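PDB 6Q4S: pentalenene synthase from Streptomyces chartreusis NRRL 3882, which probably converts (2E,6E)-farnesyl diphosphate into the bicyclic sesquiterpenol 7-epi-alpha-eudesmol, with magnesium as cofactor. Local coordinates for residues A53-Y58 / M70-S74; Y21-H26 / M66-N71; D8-D12 / L267-L271. All coordinates share one frame; numbering follows the deposited sequence.

The three contacts illustrate how an all-helical terpene synthase packs helix on helix and loop on helix. Interactions 1 and 2 are built on the same helix, 63-79, and share M70 and N71; their centres are 8 Å apart and they touch directly, as where S74 CB lies 3.5 Å from H26 CE1. This helix leads to the DDXXD motif that begins at D80. Interaction 3 is separate, its centre about 22 Å from that of interaction 1, and ties the N-terminal loop to helix 252-284. Interactions 1 and 3 both approach the probable magnesium ligand N223: the side chains of F73 and L9 lie about 9 and 10 Å from its side chain.

Interaction 1. Residues A53-Y58 / M70-S74; sequences AAARTY and MNWFS
The ring of F73 is the bump of this contact, and the hollow that receives it is made by A53, A54, T57 and Y58 at the end of helix 50-57. A54 forms the floor: its backbone N lies over one face of the phenyl ring, toward the rim, while its CB is 3.8 Å from F73 CD2. Diagonally across the ring from CD2, A53 CB approaches F73 CE1 at 3.7 Å. The rest of the wall is met at the ring edge, where T57 OG1 stands 3.6 Å from F73 CE2 and Y58 CE2 comes within 3.8 Å of the same carbon.

That T57 shows its oxygen to an aromatic edge follows from its first torsion (chi1 57°), which tucks OG1 between the backbone N and the carbonyl carbon. From there the hydroxyl turns back to donate to A53 O at 2.9 Å, from above the carbonyl plane, and A53 O also receives the backbone N-H of T57, so one carbonyl holds two donors.

Beside F73 a smaller bump, A54 CB, meets M70 CG at 3.8 Å. Elsewhere in the contact the side chains of Y58 and W72 cross at about a right angle, and Y58 OH reaches the edge of the indole, 3.5 Å from W72 CZ3. This phenol oxygen is hydrogen-bonded to S186 O, and W72 also meets the rings of W123 and W146, which extends the aromatic packing beyond the two helices.

The helix segments are steeply crossed, at 119°, with 10.2 Å between their axes, a spacing that leaves room for a phenyl ring. Such buried aromatic packing between helices 50-57 and 63-79, the latter running up to the DDXXD motif, is in keeping with the all-helical class I terpene synthase fold.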
loop_
_atom_site.group_PDB
_atom_site.type_symbol
_atom_site.label_atom_id
_atom_site.label_comp_id
_atom_site.label_asym_id
_atom_site.label_seq_id
_atom_site.Cartn_x
_atom_site.Cartn_y
_atom_site.Cartn_z
ATOM N N ALA A 53 2.092 26.959 2.800
ATOM C CA ALA A 53 1.918 25.784 3.635
ATOM C C ALA A 53 3.106 24.834 3.482
ATOM O O ALA A 53 3.647 24.299 4.496
ATOM C CB ALA A 53 0.600 25.091 3.252
ATOM N N ALA A 54 3.519 24.604 2.218
ATOM C CA ALA A 54 4.668 23.682 2.021
ATOM C C ALA A 54 5.954 24.153 2.724
ATOM O O ALA A 54 6.710 23.376 3.328
ATOM C CB ALA A 54 4.894 23.476 0.554
ATOM N N ALA A 55 6.195 25.459 2.640
ATOM C CA ALA A 55 7.375 26.069 3.289
ATOM C C ALA A 55 7.364 25.928 4.807
ATOM O O ALA A 55 8.427 25.811 5.440
ATOM C CB ALA A 55 7.467 27.555 2.878
ATOM N N ARG A 56 6.175 25.916 5.415
ATOM C CA ARG A 56 6.033 25.743 6.922
ATOM C C ARG A 56 5.992 24.320 7.386
ATOM O O ARG A 56 6.406 23.995 8.487
ATOM C CB ARG A 56 4.753 26.442 7.342
ATOM C CG ARG A 56 4.707 27.939 7.122
ATOM C CD ARG A 56 3.369 28.481 7.647
ATOM N NE ARG A 56 3.281 29.928 7.513
ATOM C CZ ARG A 56 3.882 30.762 8.372
ATOM N NH1 ARG A 56 4.574 30.302 9.409
ATOM N NH2 ARG A 56 3.768 32.057 8.204
ATOM N N THR A 57 5.486 23.417 6.525
ATOM C CA THR A 57 5.453 22.003 6.876
ATOM C C THR A 57 6.673 21.136 6.514
ATOM O O THR A 57 6.924 20.088 7.172
ATOM C CB THR A 57 4.178 21.308 6.332
ATOM O OG1 THR A 57 4.071 21.442 4.918
ATOM C CG2 THR A 57 2.976 21.969 6.943
ATOM N N TYR A 58 7.429 21.563 5.514
ATOM C CA TYR A 58 8.664 20.860 5.120
ATOM C C TYR A 58 9.849 21.862 5.177
ATOM O O TYR A 58 10.445 22.177 4.164
ATOM C CB TYR A 58 8.516 20.285 3.708
ATOM C CG TYR A 58 7.396 19.247 3.651
ATOM C CD1 TYR A 58 7.471 18.107 4.432
ATOM C CD2 TYR A 58 6.280 19.452 2.880
ATOM C CE1 TYR A 58 6.435 17.192 4.461
ATOM C CE2 TYR A 58 5.238 18.531 2.906
ATOM C CZ TYR A 58 5.314 17.435 3.705
ATOM O OH TYR A 58 4.324 16.459 3.738
ATOM N N MET A 70 5.845 21.433 -3.255
ATOM C CA MET A 70 4.775 22.298 -3.635
ATOM C C MET A 70 3.971 21.700 -4.774
ATOM O O MET A 70 2.736 21.812 -4.812
ATOM C CB MET A 70 5.251 23.672 -4.061
ATOM C CG MET A 70 6.001 24.406 -2.931
ATOM S SD MET A 70 6.552 26.020 -3.540
ATOM C CE MET A 70 7.049 26.663 -1.931
ATOM N N ASN A 71 4.669 21.096 -5.740
ATOM C CA ASN A 71 3.962 20.523 -6.838
ATOM C C ASN A 71 2.953 19.409 -6.282
ATOM O O ASN A 71 1.766 19.369 -6.641
ATOM C CB ASN A 71 4.952 19.948 -7.879
ATOM C CG ASN A 71 5.789 21.021 -8.571
ATOM O OD1 ASN A 71 5.445 22.212 -8.594
ATOM N ND2 ASN A 71 6.817 20.557 -9.267
ATOM N N TRP A 72 3.486 18.517 -5.504
ATOM C CA TRP A 72 2.684 17.498 -4.818
ATOM C C TRP A 72 1.502 18.049 -4.024
ATOM O O TRP A 72 0.365 17.673 -4.266
ATOM C CB TRP A 72 3.558 16.773 -3.888
ATOM C CG TRP A 72 2.923 15.674 -3.176
ATOM C CD1 TRP A 72 2.058 14.749 -3.662
ATOM C CD2 TRP A 72 3.120 15.377 -1.833
ATOM N NE1 TRP A 72 1.703 13.859 -2.682
ATOM C CE2 TRP A 72 2.326 14.236 -1.530
ATOM C CE3 TRP A 72 3.861 15.975 -0.820
ATOM C CZ2 TRP A 72 2.349 13.639 -0.279
ATOM C CZ3 TRP A 72 3.852 15.424 0.402
ATOM C CH2 TRP A 72 3.103 14.260 0.682
ATOM N N PHE A 73 1.788 18.995 -3.136
ATOM C CA PHE A 73 0.767 19.736 -2.448
ATOM C C PHE A 73 -0.371 20.161 -3.372
ATOM O O PHE A 73 -1.513 20.050 -3.000
ATOM C CB PHE A 73 1.333 21.010 -1.825
ATOM C CG PHE A 73 1.296 21.056 -0.351
ATOM C CD1 PHE A 73 0.246 21.655 0.290
ATOM C CD2 PHE A 73 2.365 20.611 0.408
ATOM C CE1 PHE A 73 0.219 21.749 1.664
ATOM C CE2 PHE A 73 2.376 20.752 1.797
ATOM C CZ PHE A 73 1.299 21.289 2.417
ATOM N N SER A 74 -0.061 20.708 -4.540
ATOM C CA SER A 74 -1.078 21.173 -5.395
ATOM C C SER A 74 -2.018 20.051 -5.904
ATOM O O SER A 74 -3.175 20.365 -6.218
ATOM C CB SER A 74 -0.522 21.969 -6.607
ATOM O OG SER A 74 0.136 21.149 -7.548
#

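Interaction 2. Residues Y21-H26 / M66-N71; sequences YARARH and MVVLMN
With CG of H26 swung anti to its own backbone nitrogen (chi1 165°) and CG of N71 anti to the carbonyl carbon (chi1 -67°), the imidazole of one helix and the amide of the other slide past each other in opposite directions until ND1 meets OD1. The setting is knobs-into-holes packing of helix 19-32 against helix 63-79, their segments 8.7 Å apart at the axes. V67 is the knob, seated among Y21, A22, R25 and H26; its CG2 lies 3.7 Å from A22 CB, and the aliphatic part of R25 closes the outer side of the hole. The small A22 also lets M66 come close, with 3.6 Å between A22 CB and M66 CG.

The polar half of the contact is a single strong bond. H26 ND1 donates to N71 OD1 at 2.8 Å and 169°, the acceptor lying in the imidazole plane and the donor on a lone pair of the amide oxygen. H26 NE2 is hydrogen-bonded to Y45 OH, so the buried ring is held by both nitrogens and its rotation is fixed. A leucine in place of H26 would probably leave N71 OD1 without its donor and Y45 OH without its mate.

M70 completes the fit: its CB sits over one face of the imidazole in a CH-pi contact, and its extended chain carries SD to 3.7 Å from A22 CB. On the same side of the ring as its CB, and well out of the imidazole plane, M70 O stands 3.2 Å from H26 CE1, the carbon between the two nitrogens.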
loop_
_atom_site.group_PDB
_atom_site.type_symbol
_atom_site.label_atom_id
_atom_site.label_comp_id
_atom_site.label_asym_id
_atom_site.label_seq_id
_atom_site.Cartn_x
_atom_site.Cartn_y
_atom_site.Cartn_z
ATOM N N TYR A 21 11.688 31.288 -4.146
ATOM C CA TYR A 21 12.396 30.585 -5.254
ATOM C C TYR A 21 11.470 29.449 -5.831
ATOM O O TYR A 21 11.207 29.360 -7.041
ATOM C CB TYR A 21 13.704 29.970 -4.687
ATOM C CG TYR A 21 14.352 29.002 -5.627
ATOM C CD1 TYR A 21 15.169 29.451 -6.664
ATOM C CD2 TYR A 21 14.090 27.628 -5.532
ATOM C CE1 TYR A 21 15.765 28.547 -7.538
ATOM C CE2 TYR A 21 14.656 26.727 -6.425
ATOM C CZ TYR A 21 15.486 27.204 -7.438
ATOM O OH TYR A 21 16.048 26.304 -8.303
ATOM N N ALA A 22 10.961 28.636 -4.924
ATOM C CA ALA A 22 10.135 27.445 -5.306
ATOM C C ALA A 22 8.741 27.764 -5.746
ATOM O O ALA A 22 8.231 27.181 -6.743
ATOM C CB ALA A 22 10.155 26.459 -4.186
ATOM N N ARG A 23 8.101 28.743 -5.099
ATOM C CA ARG A 23 6.793 29.259 -5.557
ATOM C C ARG A 23 6.828 29.596 -7.021
ATOM O O ARG A 23 5.937 29.254 -7.772
ATOM C CB ARG A 23 6.344 30.527 -4.756
ATOM C CG ARG A 23 4.917 30.968 -4.975
ATOM C CD ARG A 23 4.680 32.469 -4.805
ATOM N NE ARG A 23 5.047 32.901 -3.474
ATOM C CZ ARG A 23 4.269 32.735 -2.406
ATOM N NH1 ARG A 23 3.110 32.095 -2.500
ATOM N NH2 ARG A 23 4.669 33.164 -1.229
ATOM N N ALA A 24 7.844 30.339 -7.435
ATOM C CA ALA A 24 7.919 30.766 -8.811
ATOM C C ALA A 24 7.994 29.585 -9.794
ATOM O O ALA A 24 7.290 29.561 -10.767
ATOM C CB ALA A 24 9.137 31.715 -9.009
ATOM N N ARG A 25 8.828 28.619 -9.518
ATOM C CA ARG A 25 8.880 27.410 -10.371
ATOM C C ARG A 25 7.573 26.596 -10.337
ATOM O O ARG A 25 7.123 26.018 -11.356
ATOM C CB ARG A 25 10.045 26.547 -9.920
ATOM C CG ARG A 25 11.388 27.197 -10.210
ATOM C CD ARG A 25 12.529 26.321 -9.770
ATOM N NE ARG A 25 13.650 26.373 -10.705
ATOM C CZ ARG A 25 14.503 27.401 -10.838
ATOM N NH1 ARG A 25 14.384 28.510 -10.095
ATOM N NH2 ARG A 25 15.493 27.322 -11.739
ATOM N N HIS A 26 7.011 26.520 -9.135
ATOM C CA HIS A 26 5.769 25.741 -8.863
ATOM C C HIS A 26 4.637 26.337 -9.640
ATOM O O HIS A 26 3.874 25.627 -10.299
ATOM C CB HIS A 26 5.407 25.687 -7.343
ATOM C CG HIS A 26 4.017 25.221 -7.110
ATOM N ND1 HIS A 26 3.627 23.947 -7.452
ATOM C CD2 HIS A 26 2.903 25.871 -6.698
ATOM C CE1 HIS A 26 2.332 23.825 -7.243
ATOM N NE2 HIS A 26 1.873 24.972 -6.773
ATOM N N MET A 66 11.892 21.461 -2.445
ATOM C CA MET A 66 10.775 22.325 -2.070
ATOM C C MET A 66 9.852 22.506 -3.250
ATOM O O MET A 66 8.607 22.467 -3.110
ATOM C CB MET A 66 11.246 23.682 -1.521
ATOM C CG MET A 66 10.121 24.588 -1.058
ATOM S SD MET A 66 8.937 23.902 0.159
ATOM C CE MET A 66 10.055 23.630 1.449
ATOM N N VAL A 67 10.426 22.621 -4.449
ATOM C CA VAL A 67 9.600 22.681 -5.648
ATOM C C VAL A 67 8.690 21.387 -5.843
ATOM O O VAL A 67 7.524 21.522 -6.095
ATOM C CB VAL A 67 10.415 22.884 -6.949
ATOM C CG1 VAL A 67 9.431 22.996 -8.123
ATOM C CG2 VAL A 67 11.224 24.198 -6.870
ATOM N N VAL A 68 9.293 20.221 -5.704
ATOM C CA VAL A 68 8.612 18.927 -5.836
ATOM C C VAL A 68 7.500 18.865 -4.772
ATOM O O VAL A 68 6.373 18.488 -5.079
ATOM C CB VAL A 68 9.631 17.801 -5.635
ATOM C CG1 VAL A 68 8.950 16.416 -5.485
ATOM C CG2 VAL A 68 10.589 17.767 -6.805
ATOM N N LEU A 69 7.808 19.298 -3.549
ATOM C CA LEU A 69 6.803 19.319 -2.471
ATOM C C LEU A 69 5.615 20.233 -2.736
ATOM O O LEU A 69 4.469 19.828 -2.521
ATOM C CB LEU A 69 7.430 19.511 -1.107
ATOM C CG LEU A 69 8.324 18.378 -0.632
ATOM C CD1 LEU A 69 9.341 18.906 0.360
ATOM C CD2 LEU A 69 7.601 17.127 -0.079
ATOM N N MET A 70 5.845 21.433 -3.255
ATOM C CA MET A 70 4.775 22.298 -3.635
ATOM C C MET A 70 3.971 21.700 -4.774
ATOM O O MET A 70 2.736 21.812 -4.812
ATOM C CB MET A 70 5.251 23.672 -4.061
ATOM C CG MET A 70 6.001 24.406 -2.931
ATOM S SD MET A 70 6.552 26.020 -3.540
ATOM C CE MET A 70 7.049 26.663 -1.931
ATOM N N ASN A 71 4.669 21.096 -5.740
ATOM C CA ASN A 71 3.962 20.523 -6.838
ATOM C C ASN A 71 2.953 19.409 -6.282
ATOM O O ASN A 71 1.766 19.369 -6.641
ATOM C CB ASN A 71 4.952 19.948 -7.879
ATOM C CG ASN A 71 5.789 21.021 -8.571
ATOM O OD1 ASN A 71 5.445 22.212 -8.594
ATOM N ND2 ASN A 71 6.817 20.557 -9.267
#

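Interaction 3. Residues D8-D12 / L267-L271; sequences DLPFD and LDEYL
L9 and L267 cross at about a right angle, and their CD2 methyls meet at 3.5 Å, a tight point on the inner side of this contact. Next to it the ring of F11 leans into the helix with a looser fit: its CZ is 3.9 Å from Y270 CE2 and 4.0 Å from L271 CD2, while F11 CE2 keeps 4.2 Å from L267 CD1. F11 has CG anti to the carbonyl carbon (chi1 -52°), a turn that sends the phenyl from the loop to the three helix residues. L267 and Y270 are buried, and helix 288-313 backs this side through N306 and Y309 at L9 and I301 at Y270.

The outer side differs in exposure rather than in distance. There P10, exposed to solvent, and L271 reach toward each other, bringing P10 CG to 3.6 Å from L271 CD1. Backbones stay well apart, the CA atoms of L9 and L267 being 8.7 Å from each other, so side chains alone bridge the gap.

The contact thus holds the N-terminal loop against helix 252-284 of the helical terpene synthase fold. Because every touch is carbon on carbon, the loop is placed by shape and burial of apolar surface rather than by directed bonds.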
loop_
_atom_site.group_PDB
_atom_site.type_symbol
_atom_site.label_atom_id
_atom_site.label_comp_id
_atom_site.label_asym_id
_atom_site.label_seq_id
_atom_site.Cartn_x
_atom_site.Cartn_y
_atom_site.Cartn_z
ATOM N N ASP A 8 -2.838 28.373 21.386
ATOM C CA ASP A 8 -1.448 28.659 21.654
ATOM C C ASP A 8 -0.709 27.337 21.796
ATOM O O ASP A 8 -0.822 26.637 22.806
ATOM C CB ASP A 8 -1.241 29.611 22.838
ATOM C CG ASP A 8 0.151 30.223 22.815
ATOM O OD1 ASP A 8 0.471 31.012 21.862
ATOM O OD2 ASP A 8 0.931 29.862 23.716
ATOM N N LEU A 9 0.036 27.010 20.738
ATOM C CA LEU A 9 0.719 25.733 20.620
ATOM C C LEU A 9 2.092 25.847 21.251
ATOM O O LEU A 9 2.691 26.885 21.132
ATOM C CB LEU A 9 0.834 25.403 19.117
ATOM C CG LEU A 9 -0.519 25.319 18.371
ATOM C CD1 LEU A 9 -0.375 24.973 16.877
ATOM C CD2 LEU A 9 -1.379 24.269 19.076
ATOM N N PRO A 10 2.597 24.796 21.924
ATOM C CA PRO A 10 3.959 24.822 22.467
ATOM C C PRO A 10 5.037 24.343 21.475
ATOM O O PRO A 10 5.812 23.457 21.807
ATOM C CB PRO A 10 3.860 23.822 23.632
ATOM C CG PRO A 10 2.944 22.780 23.092
ATOM C CD PRO A 10 1.890 23.567 22.338
ATOM N N PHE A 11 5.052 24.859 20.253
ATOM C CA PHE A 11 6.079 24.490 19.274
ATOM C C PHE A 11 6.639 25.791 18.779
ATOM O O PHE A 11 5.946 26.788 18.772
ATOM C CB PHE A 11 5.495 23.707 18.071
ATOM C CG PHE A 11 4.662 22.525 18.449
ATOM C CD1 PHE A 11 5.225 21.430 19.060
ATOM C CD2 PHE A 11 3.291 22.496 18.183
ATOM C CE1 PHE A 11 4.449 20.337 19.432
ATOM C CE2 PHE A 11 2.527 21.398 18.542
ATOM C CZ PHE A 11 3.113 20.309 19.165
ATOM N N ASP A 12 7.905 25.792 18.393
ATOM C CA ASP A 12 8.504 26.910 17.646
ATOM C C ASP A 12 9.139 26.227 16.437
ATOM O O ASP A 12 9.928 25.263 16.585
ATOM C CB ASP A 12 9.542 27.659 18.514
ATOM C CG ASP A 12 10.127 28.870 17.817
ATOM O OD1 ASP A 12 9.401 29.524 17.033
ATOM O OD2 ASP A 12 11.314 29.184 18.070
ATOM N N LEU A 267 -4.438 17.286 21.419
ATOM C CA LEU A 267 -3.128 17.947 21.597
ATOM C C LEU A 267 -2.432 17.558 22.894
ATOM O O LEU A 267 -1.275 17.094 22.873
ATOM C CB LEU A 267 -3.269 19.447 21.477
ATOM C CG LEU A 267 -2.003 20.289 21.394
ATOM C CD1 LEU A 267 -1.060 19.972 20.227
ATOM C CD2 LEU A 267 -2.424 21.747 21.319
ATOM N N ASP A 268 -3.125 17.661 24.030
ATOM C CA ASP A 268 -2.495 17.286 25.294
ATOM C C ASP A 268 -2.123 15.841 25.399
ATOM O O ASP A 268 -1.130 15.544 26.061
ATOM C CB ASP A 268 -3.366 17.596 26.531
ATOM C CG ASP A 268 -3.682 19.072 26.686
ATOM O OD1 ASP A 268 -2.924 19.957 26.200
ATOM O OD2 ASP A 268 -4.751 19.327 27.288
ATOM N N GLU A 269 -2.904 14.929 24.829
ATOM C CA GLU A 269 -2.494 13.544 24.836
ATOM C C GLU A 269 -1.212 13.376 23.912
ATOM O O GLU A 269 -0.313 12.606 24.248
ATOM C CB GLU A 269 -3.607 12.594 24.401
ATOM C CG GLU A 269 -3.193 11.113 24.550
ATOM C CD GLU A 269 -4.156 10.077 23.943
ATOM O OE1 GLU A 269 -5.303 10.411 23.581
ATOM O OE2 GLU A 269 -3.761 8.884 23.809
ATOM N N TYR A 270 -1.212 14.053 22.770
ATOM C CA TYR A 270 -0.047 14.125 21.860
ATOM C C TYR A 270 1.211 14.585 22.628
ATOM O O TYR A 270 2.270 13.888 22.618
ATOM C CB TYR A 270 -0.280 15.029 20.593
ATOM C CG TYR A 270 1.033 15.198 19.818
ATOM C CD1 TYR A 270 1.526 14.160 18.995
ATOM C CD2 TYR A 270 1.816 16.311 20.002
ATOM C CE1 TYR A 270 2.742 14.278 18.346
ATOM C CE2 TYR A 270 3.050 16.440 19.381
ATOM C CZ TYR A 270 3.526 15.425 18.559
ATOM O OH TYR A 270 4.762 15.571 17.942
ATOM N N LEU A 271 1.083 15.707 23.348
ATOM C CA LEU A 271 2.184 16.199 24.169
ATOM C C LEU A 271 2.664 15.226 25.254
ATOM O O LEU A 271 3.882 15.138 25.488
ATOM C CB LEU A 271 1.848 17.557 24.747
ATOM C CG LEU A 271 1.638 18.640 23.706
ATOM C CD1 LEU A 271 1.130 19.931 24.352
ATOM C CD2 LEU A 271 2.909 18.904 22.880
#